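Local coordinates for protein catechol 2,3-dioxygenase (Rhodococcus sp., PDB 2WL9) that probably cleaves the aromatic ring of catechol-type substrates with molecular oxygen at an iron centre, in the manner of type I extradiol dioxygenases, at residues F252-P257 / W262-G267; A25-M30 / Q233-T238; A63-R68 / I150-D155; P135-F140 / L223-D228. All coordinates share one frame; numbering follows the deposited sequence.

Interaction 2 opens first, at residues 25-30, and closes the longest loop when the chain returns at 233-238. Interactions 3 and 4 are nested inside that loop. They cross each other: 63-68 pairs with 150-155, while 135-140, which lies between those two, pairs with 223-228. Interaction 1 follows in series as a local hairpin, 252-257 with 262-267. Interaction 3 joins the sheet of the N-terminal half to the iron-bearing sheet. Interactions 2 and 4 bring loops from the earlier chain against helix 220-232 and its end. Interaction 1 touches both: Phe252 packs on Leu223, and strand 250-255 hydrogen-bonds to 237-240.

Interaction 1 (F252-P257 / W262-G267); sequences FYCANP and WEPGWG. With FE (Fe (III) ion), chain K.
Tyr253 and Glu263 meet across a buried antiparallel beta hairpin, strands 250-255 and 261-266, beside the iron. Cys254 and Trp262 form a hydrogen-bonded pair. The bond from Cys254 N to Trp262 O, 3.0 Å long, is almost straight, 175° at the hydrogen. Trp262 N returns to Cys254 O at 2.9 Å. Phe252 N to Pro264 O is a weaker third link.

The side chains of Tyr253 and Glu263 run side by side in the same direction. Glu263 CG lies over the centre of the Tyr253 ring, 3.5 Å from the centroid, as a CH-pi contact. Beyond it the carboxylate stacks on the ring, with the planes 14° apart. Glu263 CG stands anti to its own N (chi1 -174°), and the extended chain carries OE1 to the iron at 2.3 Å. Glu263 OE2 is hydrogen-bonded to Thr251 OG1. Tyr253 OH lies 2.8 Å from the iron and is hydrogen-bonded to His244.

Away from the metal, Pro264 CD sits over one face of the Phe252 ring, 4.2 Å from its centroid. The Asn256 amide stands nearly upright to the Trp262 ring, with ND2 3.2 Å from CD1. Asn256 OD1 is hydrogen-bonded to Ser258 N.

The metal site holds His149, His212, Glu263 and Tyr253. The two histidines and the glutamate form the facial triad known from type I extradiol dioxygenases.

Interaction 2 (A25-M30 / Q233-T238); sequences AGIMGM and QKIDVT
A Schellman motif closes helix 220-232, and the residues around it, Gln233 and Ile235, receive Ile27 from the loop after helix 17-24. Lys234 is the C-prime residue with positive phi. In the motif Ile235 N pairs with Val230 O, and Lys234 N with Arg231 O. Gln233 and Ile235, on either side of Lys234 in the chain, both direct their side chains at Ile27.

Ile27 makes the whole contact with one branch. Its CG1 stands beside the backbone N (chi1 -59°), and the extended CG1-CD1 arm points across. CD1 meets Ile235 CD1 at 3.6 Å, methyl to methyl, the two arms reaching toward each other. The same Ile27 CD1 lies 3.6 Å from Gln233 OE1 and 3.7 Å from Gln233 NE2. The methyl lies over the face of the amide, 3.7 Å from Gln233 CD. Ile27 CG1 adds a contact to Gln233 NE2 at 3.6 Å. No hydrogen bond joins the two segments. Gln233 is exposed, whereas Ile27 is buried.

On the loop side, Ile27 O is hydrogen-bonded to Arg134 and Met28 O to Tyr217. Ile27 also packs on Leu229 of helix 220-232, and Ile235 on Val230. The chain then runs into strand 237-240, which pairs with strand 250-255.

Interaction 3 (A63-R68 / I150-D155); sequences AYIGWR and IIIRED
Strands 61-68 and 149-152 face each other across a layer of side chains at Ile65 and Ile150, whose CA atoms are 9.6 Å apart, and no hydrogen bond links the two segments. Three isoleucines make the contact.

Ile65 supplies the central side chain. Its CD1 touches Ile152 CD1 at 3.9 Å and Ile150 CD1 at 4.0 Å, so one methyl is shared between two partners. Ile65 CG1 is also 4.0 Å from Ile150 CD1. Its other branch joins in, with CG2 4.1 Å from the same Ile150 CD1. Both branches of Ile65 touch the Ile150 methyl, whereas Ile152 meets only the tip. Ile150 and Ile152 sit two apart on their strand and point to the same side. Both hold CG1 between the backbone N and the carbonyl carbon (chi1 55° and 59°), and both extend CD1 straight toward Ile65. All three residues are buried.

Strand 149-152 starts at His149, an iron ligand, and the side chain of Ile150 is about 8 Å from the metal. The centre of the contact lies about 7 Å from the centre of the chain. It joins the sheet of the N-terminal VOC region to that of the C-terminal glyoxalase/dioxygenase-family region, consistent with the two-domain build of type I extradiol dioxygenases.

Ile150 is backed by Leu10 of strand 6-14 and by Ile210 and Leu213 of strand 210-217. Leu7 of strand 6-14 packs on Ile65. Ile152 touches Tyr164 of helix 157-167. Just before Ile65, Ala63 and Tyr64 form a classic beta bulge opposite Gly11.

Interaction 4 (P135-F140 / L223-D228); sequences PMFGKF and LGYAHD
The shortest polar bond here, His227 N to Leu223 O at 2.8 Å, lies within the helix that presents Tyr225 to Pro135 and Phe137. That alpha helix, 220-232, lies beside the iron-bearing sheet of the C-terminal half. The opposing segment, 135-140, is part of the long loop between strands 115-120 and 149-152.

Tyr225 holds its CG anti to the backbone N (chi1 -171°), which sends the ring out from the helix to the loop. Phe137 comes at it obliquely, with CE1 4.1 Å from Tyr225 CD1. Pro135 O stands 4.1 Å above one face of the Tyr225 ring, displaced toward the rim. No hydrogen bond crosses between the two segments.

The Asp222 carboxylate, about one turn earlier in the helix, holds the loop backbone: OD1 accepts from Phe137 N and OD2 from Gly138 N. Pro129 of a neighbouring subunit packs on Pro135, Phe137 and Tyr225 alike, so the contact forms part of a subunit interface. Ile282 of another neighbouring subunit packs on Phe137. At the far end of the tyrosine, Pro135 CD touches Tyr225 OH at 3.6 Å.

Interaction 1 (F252-P257 / W262-G267)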
# COMPACT_ATOMS: atom_id res chain seq x y z
N PHE C 252 2.12 -32.44 11.00
CA PHE C 252 2.40 -33.80 11.43
C PHE C 252 1.12 -34.63 11.30
O PHE C 252 0.04 -34.07 11.14
CB PHE C 252 3.00 -33.84 12.84
CG PHE C 252 2.05 -33.45 13.93
CD1 PHE C 252 1.42 -34.42 14.70
CD2 PHE C 252 1.79 -32.11 14.21
CE1 PHE C 252 0.55 -34.07 15.72
CE2 PHE C 252 0.92 -31.75 15.22
CZ PHE C 252 0.29 -32.73 15.98
N TYR C 253 1.26 -35.96 11.33
CA TYR C 253 0.13 -36.87 11.21
C TYR C 253 0.04 -37.73 12.47
O TYR C 253 1.00 -38.42 12.82
CB TYR C 253 0.32 -37.81 10.01
CG TYR C 253 0.20 -37.18 8.64
CD1 TYR C 253 -0.91 -37.43 7.84
CD2 TYR C 253 1.22 -36.38 8.12
CE1 TYR C 253 -1.03 -36.88 6.57
CE2 TYR C 253 1.12 -35.82 6.83
CZ TYR C 253 -0.02 -36.08 6.06
OH TYR C 253 -0.16 -35.54 4.79
N CYS C 254 -1.12 -37.70 13.13
CA CYS C 254 -1.33 -38.43 14.38
C CYS C 254 -2.66 -39.17 14.41
O CYS C 254 -3.59 -38.82 13.69
CB CYS C 254 -1.20 -37.49 15.59
SG CYS C 254 -2.52 -36.25 15.77
N ALA C 255 -2.75 -40.20 15.27
CA ALA C 255 -3.96 -41.01 15.41
C ALA C 255 -5.11 -40.25 16.07
O ALA C 255 -4.89 -39.45 16.97
CB ALA C 255 -3.66 -42.28 16.20
N ASN C 256 -6.32 -40.53 15.62
CA ASN C 256 -7.52 -40.04 16.30
C ASN C 256 -8.26 -41.19 17.03
O ASN C 256 -7.85 -42.34 16.94
CB ASN C 256 -8.42 -39.23 15.35
CG ASN C 256 -8.97 -40.05 14.19
OD1 ASN C 256 -9.42 -41.18 14.36
ND2 ASN C 256 -8.96 -39.46 13.01
N PRO C 257 -9.33 -40.88 17.78
CA PRO C 257 -10.03 -41.93 18.54
C PRO C 257 -10.69 -43.01 17.68
O PRO C 257 -11.09 -44.04 18.22
CB PRO C 257 -11.09 -41.16 19.32
CG PRO C 257 -10.58 -39.78 19.39
CD PRO C 257 -9.88 -39.55 18.10
N TRP C 262 -5.49 -37.60 11.85
CA TRP C 262 -5.64 -36.16 11.66
C TRP C 262 -4.26 -35.54 11.46
O TRP C 262 -3.28 -35.97 12.07
CB TRP C 262 -6.36 -35.52 12.84
CG TRP C 262 -7.85 -35.59 12.75
CD1 TRP C 262 -8.59 -36.47 12.00
CD2 TRP C 262 -8.79 -34.77 13.46
NE1 TRP C 262 -9.93 -36.23 12.19
CE2 TRP C 262 -10.08 -35.20 13.08
CE3 TRP C 262 -8.67 -33.72 14.38
CZ2 TRP C 262 -11.25 -34.62 13.59
CZ3 TRP C 262 -9.84 -33.13 14.89
CH2 TRP C 262 -11.11 -33.58 14.48
N GLU C 263 -4.21 -34.52 10.61
CA GLU C 263 -2.97 -33.87 10.24
C GLU C 263 -3.05 -32.37 10.57
O GLU C 263 -3.41 -31.57 9.71
CB GLU C 263 -2.69 -34.11 8.74
CG GLU C 263 -1.35 -33.59 8.23
CD GLU C 263 -1.35 -33.33 6.72
OE1 GLU C 263 -2.33 -33.70 6.04
OE2 GLU C 263 -0.37 -32.75 6.22
N PRO C 264 -2.74 -32.00 11.82
CA PRO C 264 -2.70 -30.58 12.19
C PRO C 264 -1.57 -29.88 11.43
O PRO C 264 -0.48 -30.43 11.30
CB PRO C 264 -2.38 -30.62 13.69
CG PRO C 264 -2.81 -31.98 14.13
CD PRO C 264 -2.48 -32.86 12.99
N GLY C 265 -1.85 -28.68 10.94
CA GLY C 265 -0.86 -27.97 10.13
C GLY C 265 -0.91 -26.46 10.22
O GLY C 265 -1.76 -25.90 10.92
N TRP C 266 0.03 -25.83 9.52
CA TRP C 266 0.19 -24.38 9.49
C TRP C 266 0.94 -23.96 8.23
O TRP C 266 1.84 -24.67 7.78
CB TRP C 266 0.96 -23.88 10.71
CG TRP C 266 1.32 -22.42 10.63
CD1 TRP C 266 0.53 -21.37 10.98
CD2 TRP C 266 2.55 -21.86 10.14
NE1 TRP C 266 1.20 -20.18 10.75
CE2 TRP C 266 2.44 -20.45 10.24
CE3 TRP C 266 3.74 -22.41 9.63
CZ2 TRP C 266 3.46 -19.58 9.85
CZ3 TRP C 266 4.76 -21.54 9.24
CH2 TRP C 266 4.61 -20.15 9.35
N GLY C 267 0.57 -22.81 7.68
CA GLY C 267 1.31 -22.20 6.57
C GLY C 267 1.13 -22.86 5.21
O GLY C 267 2.07 -22.86 4.40
FE FE K . -2.42 -34.16 3.78

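Interaction 2 (A25-M30 / Q233-T238)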
# COMPACT_ATOMS: atom_id res chain seq x y z
N ALA C 25 -11.54 -31.18 20.91
CA ALA C 25 -11.61 -29.91 21.64
C ALA C 25 -10.40 -29.71 22.55
O ALA C 25 -9.72 -28.67 22.46
CB ALA C 25 -12.91 -29.81 22.44
N GLY C 26 -10.12 -30.70 23.39
CA GLY C 26 -9.08 -30.59 24.41
C GLY C 26 -7.66 -30.48 23.88
O GLY C 26 -6.81 -29.83 24.49
N ILE C 27 -7.41 -31.10 22.74
CA ILE C 27 -6.09 -31.00 22.11
C ILE C 27 -6.12 -30.05 20.92
O ILE C 27 -5.32 -29.12 20.85
CB ILE C 27 -5.54 -32.37 21.69
CG1 ILE C 27 -5.43 -33.28 22.91
CG2 ILE C 27 -4.18 -32.21 20.97
CD1 ILE C 27 -5.07 -34.71 22.59
N MET C 28 -7.04 -30.30 19.99
CA MET C 28 -7.03 -29.60 18.70
C MET C 28 -7.58 -28.17 18.77
O MET C 28 -7.16 -27.31 17.99
CB MET C 28 -7.72 -30.42 17.60
CG MET C 28 -7.05 -31.78 17.30
SD MET C 28 -5.26 -31.67 17.00
CE MET C 28 -4.79 -33.40 17.07
N GLY C 29 -8.48 -27.91 19.70
CA GLY C 29 -8.98 -26.54 19.91
C GLY C 29 -10.34 -26.29 19.28
O GLY C 29 -10.86 -25.17 19.32
N MET C 30 -10.94 -27.33 18.71
CA MET C 30 -12.29 -27.22 18.17
C MET C 30 -13.30 -26.96 19.29
O MET C 30 -13.01 -27.20 20.45
CB MET C 30 -12.67 -28.48 17.39
CG MET C 30 -11.79 -28.68 16.19
SD MET C 30 -12.35 -29.97 15.08
CE MET C 30 -11.09 -29.81 13.83
N GLN C 233 0.30 -36.81 25.68
CA GLN C 233 -0.79 -37.77 25.90
C GLN C 233 -0.50 -39.14 25.28
O GLN C 233 -1.37 -40.03 25.27
CB GLN C 233 -2.12 -37.20 25.38
CG GLN C 233 -2.63 -35.99 26.17
CD GLN C 233 -4.13 -35.74 25.99
OE1 GLN C 233 -4.89 -36.65 25.67
NE2 GLN C 233 -4.54 -34.49 26.20
N LYS C 234 0.73 -39.31 24.79
CA LYS C 234 1.24 -40.55 24.21
C LYS C 234 0.40 -41.08 23.04
O LYS C 234 0.29 -42.29 22.83
CB LYS C 234 1.43 -41.63 25.29
N ILE C 235 -0.17 -40.15 22.27
CA ILE C 235 -0.95 -40.48 21.08
C ILE C 235 -0.00 -40.73 19.90
O ILE C 235 0.95 -39.98 19.70
CB ILE C 235 -1.97 -39.37 20.74
CG1 ILE C 235 -2.96 -39.17 21.90
CG2 ILE C 235 -2.71 -39.69 19.44
CD1 ILE C 235 -3.93 -38.02 21.71
N ASP C 236 -0.27 -41.80 19.15
CA ASP C 236 0.58 -42.21 18.03
C ASP C 236 0.75 -41.14 16.96
O ASP C 236 -0.23 -40.59 16.46
CB ASP C 236 0.04 -43.49 17.38
CG ASP C 236 0.17 -44.71 18.29
OD1 ASP C 236 0.89 -44.63 19.30
OD2 ASP C 236 -0.45 -45.74 17.97
N VAL C 237 2.01 -40.85 16.63
CA VAL C 237 2.38 -39.98 15.52
C VAL C 237 2.95 -40.88 14.43
O VAL C 237 3.98 -41.53 14.63
CB VAL C 237 3.44 -38.91 15.96
CG1 VAL C 237 4.09 -38.24 14.75
CG2 VAL C 237 2.82 -37.87 16.86
N THR C 238 2.26 -40.94 13.29
CA THR C 238 2.70 -41.77 12.16
C THR C 238 3.76 -41.08 11.30
O THR C 238 4.67 -41.74 10.79
CB THR C 238 1.52 -42.16 11.26
OG1 THR C 238 1.14 -41.05 10.45
CG2 THR C 238 0.35 -42.60 12.10

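Interaction 3 (A63-R68 / I150-D155)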
# COMPACT_ATOMS: atom_id res chain seq x y z
N ALA C 63 -18.76 -40.93 7.45
CA ALA C 63 -20.18 -41.15 7.14
C ALA C 63 -20.63 -40.42 5.87
O ALA C 63 -21.36 -40.99 5.05
CB ALA C 63 -21.06 -40.74 8.34
N TYR C 64 -20.21 -39.16 5.71
CA TYR C 64 -20.51 -38.38 4.51
C TYR C 64 -19.60 -37.16 4.31
O TYR C 64 -19.06 -36.61 5.27
CB TYR C 64 -21.99 -37.95 4.45
CG TYR C 64 -22.52 -37.32 5.72
CD1 TYR C 64 -22.35 -35.96 5.99
CD2 TYR C 64 -23.23 -38.10 6.64
CE1 TYR C 64 -22.86 -35.39 7.16
CE2 TYR C 64 -23.73 -37.55 7.80
CZ TYR C 64 -23.55 -36.21 8.06
OH TYR C 64 -24.06 -35.70 9.23
N ILE C 65 -19.45 -36.76 3.05
CA ILE C 65 -18.63 -35.60 2.68
C ILE C 65 -19.53 -34.49 2.12
O ILE C 65 -20.24 -34.71 1.15
CB ILE C 65 -17.59 -35.99 1.62
CG1 ILE C 65 -16.65 -37.07 2.15
CG2 ILE C 65 -16.79 -34.76 1.17
CD1 ILE C 65 -16.01 -37.92 1.04
N GLY C 66 -19.49 -33.30 2.71
CA GLY C 66 -20.31 -32.20 2.21
C GLY C 66 -19.52 -31.15 1.44
O GLY C 66 -18.63 -30.50 2.01
N TRP C 67 -19.83 -30.99 0.15
CA TRP C 67 -19.22 -29.96 -0.69
C TRP C 67 -20.16 -28.78 -0.90
O TRP C 67 -21.32 -28.97 -1.26
CB TRP C 67 -18.86 -30.52 -2.07
CG TRP C 67 -17.90 -31.67 -2.02
CD1 TRP C 67 -18.20 -32.99 -2.06
CD2 TRP C 67 -16.48 -31.58 -1.93
NE1 TRP C 67 -17.06 -33.75 -1.99
CE2 TRP C 67 -15.98 -32.91 -1.91
CE3 TRP C 67 -15.57 -30.52 -1.85
CZ2 TRP C 67 -14.62 -33.19 -1.82
CZ3 TRP C 67 -14.21 -30.81 -1.76
CH2 TRP C 67 -13.75 -32.13 -1.74
N ARG C 68 -19.64 -27.57 -0.71
CA ARG C 68 -20.46 -26.37 -0.81
C ARG C 68 -20.53 -25.76 -2.22
O ARG C 68 -19.54 -25.74 -2.95
CB ARG C 68 -19.94 -25.32 0.17
CG ARG C 68 -20.84 -24.11 0.35
CD ARG C 68 -20.07 -22.99 1.05
NE ARG C 68 -20.95 -21.91 1.50
CZ ARG C 68 -20.53 -20.80 2.10
NH1 ARG C 68 -19.23 -20.62 2.34
NH2 ARG C 68 -21.40 -19.87 2.48
N ILE C 150 -8.93 -33.91 2.79
CA ILE C 150 -9.09 -35.32 3.12
C ILE C 150 -8.52 -36.23 2.04
O ILE C 150 -8.61 -35.95 0.84
CB ILE C 150 -10.58 -35.69 3.33
CG1 ILE C 150 -11.43 -35.30 2.10
CG2 ILE C 150 -11.11 -35.06 4.63
CD1 ILE C 150 -12.91 -35.66 2.19
N ILE C 151 -7.92 -37.34 2.49
CA ILE C 151 -7.58 -38.43 1.58
C ILE C 151 -8.58 -39.56 1.77
O ILE C 151 -8.76 -40.07 2.89
CB ILE C 151 -6.13 -38.93 1.77
CG1 ILE C 151 -5.16 -37.91 1.17
CG2 ILE C 151 -5.94 -40.30 1.12
CD1 ILE C 151 -3.71 -38.39 1.07
N ILE C 152 -9.24 -39.93 0.68
CA ILE C 152 -10.33 -40.91 0.71
C ILE C 152 -10.09 -42.08 -0.24
O ILE C 152 -9.29 -41.98 -1.18
CB ILE C 152 -11.71 -40.25 0.46
CG1 ILE C 152 -11.75 -39.55 -0.91
CG2 ILE C 152 -12.07 -39.29 1.60
CD1 ILE C 152 -13.13 -39.04 -1.31
N ARG C 153 -10.78 -43.19 0.02
CA ARG C 153 -10.60 -44.42 -0.75
C ARG C 153 -11.21 -44.32 -2.15
O ARG C 153 -12.37 -43.92 -2.31
CB ARG C 153 -11.21 -45.60 0.01
CG ARG C 153 -10.86 -46.98 -0.53
CD ARG C 153 -11.29 -48.05 0.45
NE ARG C 153 -12.72 -47.99 0.73
CZ ARG C 153 -13.32 -48.54 1.78
NH1 ARG C 153 -12.61 -49.22 2.67
NH2 ARG C 153 -14.63 -48.42 1.93
N GLU C 154 -10.42 -44.67 -3.15
CA GLU C 154 -10.92 -44.77 -4.51
C GLU C 154 -10.36 -46.02 -5.16
O GLU C 154 -9.15 -46.14 -5.34
CB GLU C 154 -10.53 -43.53 -5.34
CG GLU C 154 -10.99 -42.19 -4.78
CD GLU C 154 -12.50 -42.02 -4.73
OE1 GLU C 154 -13.24 -42.71 -5.47
OE2 GLU C 154 -12.95 -41.16 -3.94
N ASP C 155 -11.24 -46.97 -5.49
CA ASP C 155 -10.84 -48.18 -6.21
C ASP C 155 -10.53 -47.90 -7.68
O ASP C 155 -9.81 -48.66 -8.34
CB ASP C 155 -11.93 -49.26 -6.09
CG ASP C 155 -13.19 -48.93 -6.88
OD1 ASP C 155 -13.65 -47.76 -6.84
OD2 ASP C 155 -13.74 -49.84 -7.53

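Interaction 4 (P135-F140 / L223-D228)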
# COMPACT_ATOMS: atom_id res chain seq x y z
N PRO C 135 -7.18 -23.26 25.10
CA PRO C 135 -6.74 -21.90 24.78
C PRO C 135 -5.98 -21.86 23.46
O PRO C 135 -5.14 -22.72 23.21
CB PRO C 135 -5.82 -21.56 25.96
CG PRO C 135 -6.34 -22.39 27.08
CD PRO C 135 -6.67 -23.70 26.41
N MET C 136 -6.29 -20.87 22.63
CA MET C 136 -5.70 -20.79 21.30
C MET C 136 -5.06 -19.44 21.07
O MET C 136 -5.61 -18.40 21.43
CB MET C 136 -6.76 -21.05 20.22
CG MET C 136 -7.12 -22.53 20.03
SD MET C 136 -8.20 -22.84 18.61
CE MET C 136 -7.07 -22.55 17.24
N PHE C 137 -3.88 -19.48 20.45
CA PHE C 137 -3.15 -18.27 20.06
C PHE C 137 -3.86 -17.55 18.92
O PHE C 137 -3.81 -16.31 18.83
CB PHE C 137 -1.74 -18.64 19.60
CG PHE C 137 -0.85 -19.16 20.70
CD1 PHE C 137 -0.76 -20.53 20.96
CD2 PHE C 137 -0.09 -18.28 21.46
CE1 PHE C 137 0.08 -21.01 21.97
CE2 PHE C 137 0.75 -18.75 22.47
CZ PHE C 137 0.83 -20.12 22.72
N GLY C 138 -4.47 -18.33 18.04
CA GLY C 138 -5.11 -17.81 16.84
C GLY C 138 -6.44 -18.50 16.59
O GLY C 138 -7.21 -18.75 17.52
N LYS C 139 -6.69 -18.81 15.32
CA LYS C 139 -7.94 -19.43 14.87
C LYS C 139 -7.64 -20.58 13.90
O LYS C 139 -6.48 -20.96 13.73
CB LYS C 139 -8.81 -18.36 14.20
N PHE C 140 -8.67 -21.14 13.28
CA PHE C 140 -8.47 -22.07 12.18
C PHE C 140 -8.55 -21.31 10.87
O PHE C 140 -9.20 -20.26 10.79
CB PHE C 140 -9.49 -23.23 12.20
CG PHE C 140 -9.26 -24.22 13.31
CD1 PHE C 140 -8.33 -25.25 13.15
CD2 PHE C 140 -9.96 -24.13 14.50
CE1 PHE C 140 -8.11 -26.16 14.17
CE2 PHE C 140 -9.74 -25.04 15.53
CZ PHE C 140 -8.81 -26.06 15.36
N LEU C 223 -0.05 -24.93 16.51
CA LEU C 223 0.48 -26.21 16.04
C LEU C 223 1.44 -26.78 17.08
O LEU C 223 1.37 -27.97 17.40
CB LEU C 223 1.16 -26.06 14.68
CG LEU C 223 1.80 -27.30 14.06
CD1 LEU C 223 0.76 -28.37 13.72
CD2 LEU C 223 2.60 -26.92 12.83
N GLY C 224 2.32 -25.93 17.60
CA GLY C 224 3.26 -26.31 18.65
C GLY C 224 2.56 -26.79 19.90
O GLY C 224 2.96 -27.79 20.49
N TYR C 225 1.51 -26.07 20.29
CA TYR C 225 0.66 -26.42 21.43
C TYR C 225 0.02 -27.80 21.24
O TYR C 225 0.10 -28.65 22.13
CB TYR C 225 -0.40 -25.34 21.61
CG TYR C 225 -1.24 -25.42 22.87
CD1 TYR C 225 -1.10 -24.46 23.88
CD2 TYR C 225 -2.21 -26.40 23.03
CE1 TYR C 225 -1.88 -24.50 25.02
CE2 TYR C 225 -3.00 -26.45 24.19
CZ TYR C 225 -2.82 -25.50 25.17
OH TYR C 225 -3.58 -25.53 26.32
N ALA C 226 -0.61 -28.01 20.08
CA ALA C 226 -1.25 -29.29 19.75
C ALA C 226 -0.23 -30.43 19.66
O ALA C 226 -0.48 -31.53 20.17
CB ALA C 226 -2.05 -29.19 18.46
N HIS C 227 0.92 -30.17 19.04
CA HIS C 227 1.99 -31.16 18.93
C HIS C 227 2.53 -31.58 20.30
O HIS C 227 2.77 -32.77 20.54
CB HIS C 227 3.14 -30.64 18.04
CG HIS C 227 4.29 -31.59 17.91
ND1 HIS C 227 5.52 -31.35 18.48
CD2 HIS C 227 4.41 -32.77 17.26
CE1 HIS C 227 6.35 -32.34 18.19
NE2 HIS C 227 5.70 -33.21 17.45
N ASP C 228 2.71 -30.61 21.19
CA ASP C 228 3.20 -30.89 22.54
C ASP C 228 2.23 -31.75 23.33
O ASP C 228 2.65 -32.64 24.07
CB ASP C 228 3.51 -29.59 23.30
CG ASP C 228 4.91 -29.06 23.02
OD1 ASP C 228 5.66 -29.66 22.22
OD2 ASP C 228 5.26 -28.02 23.62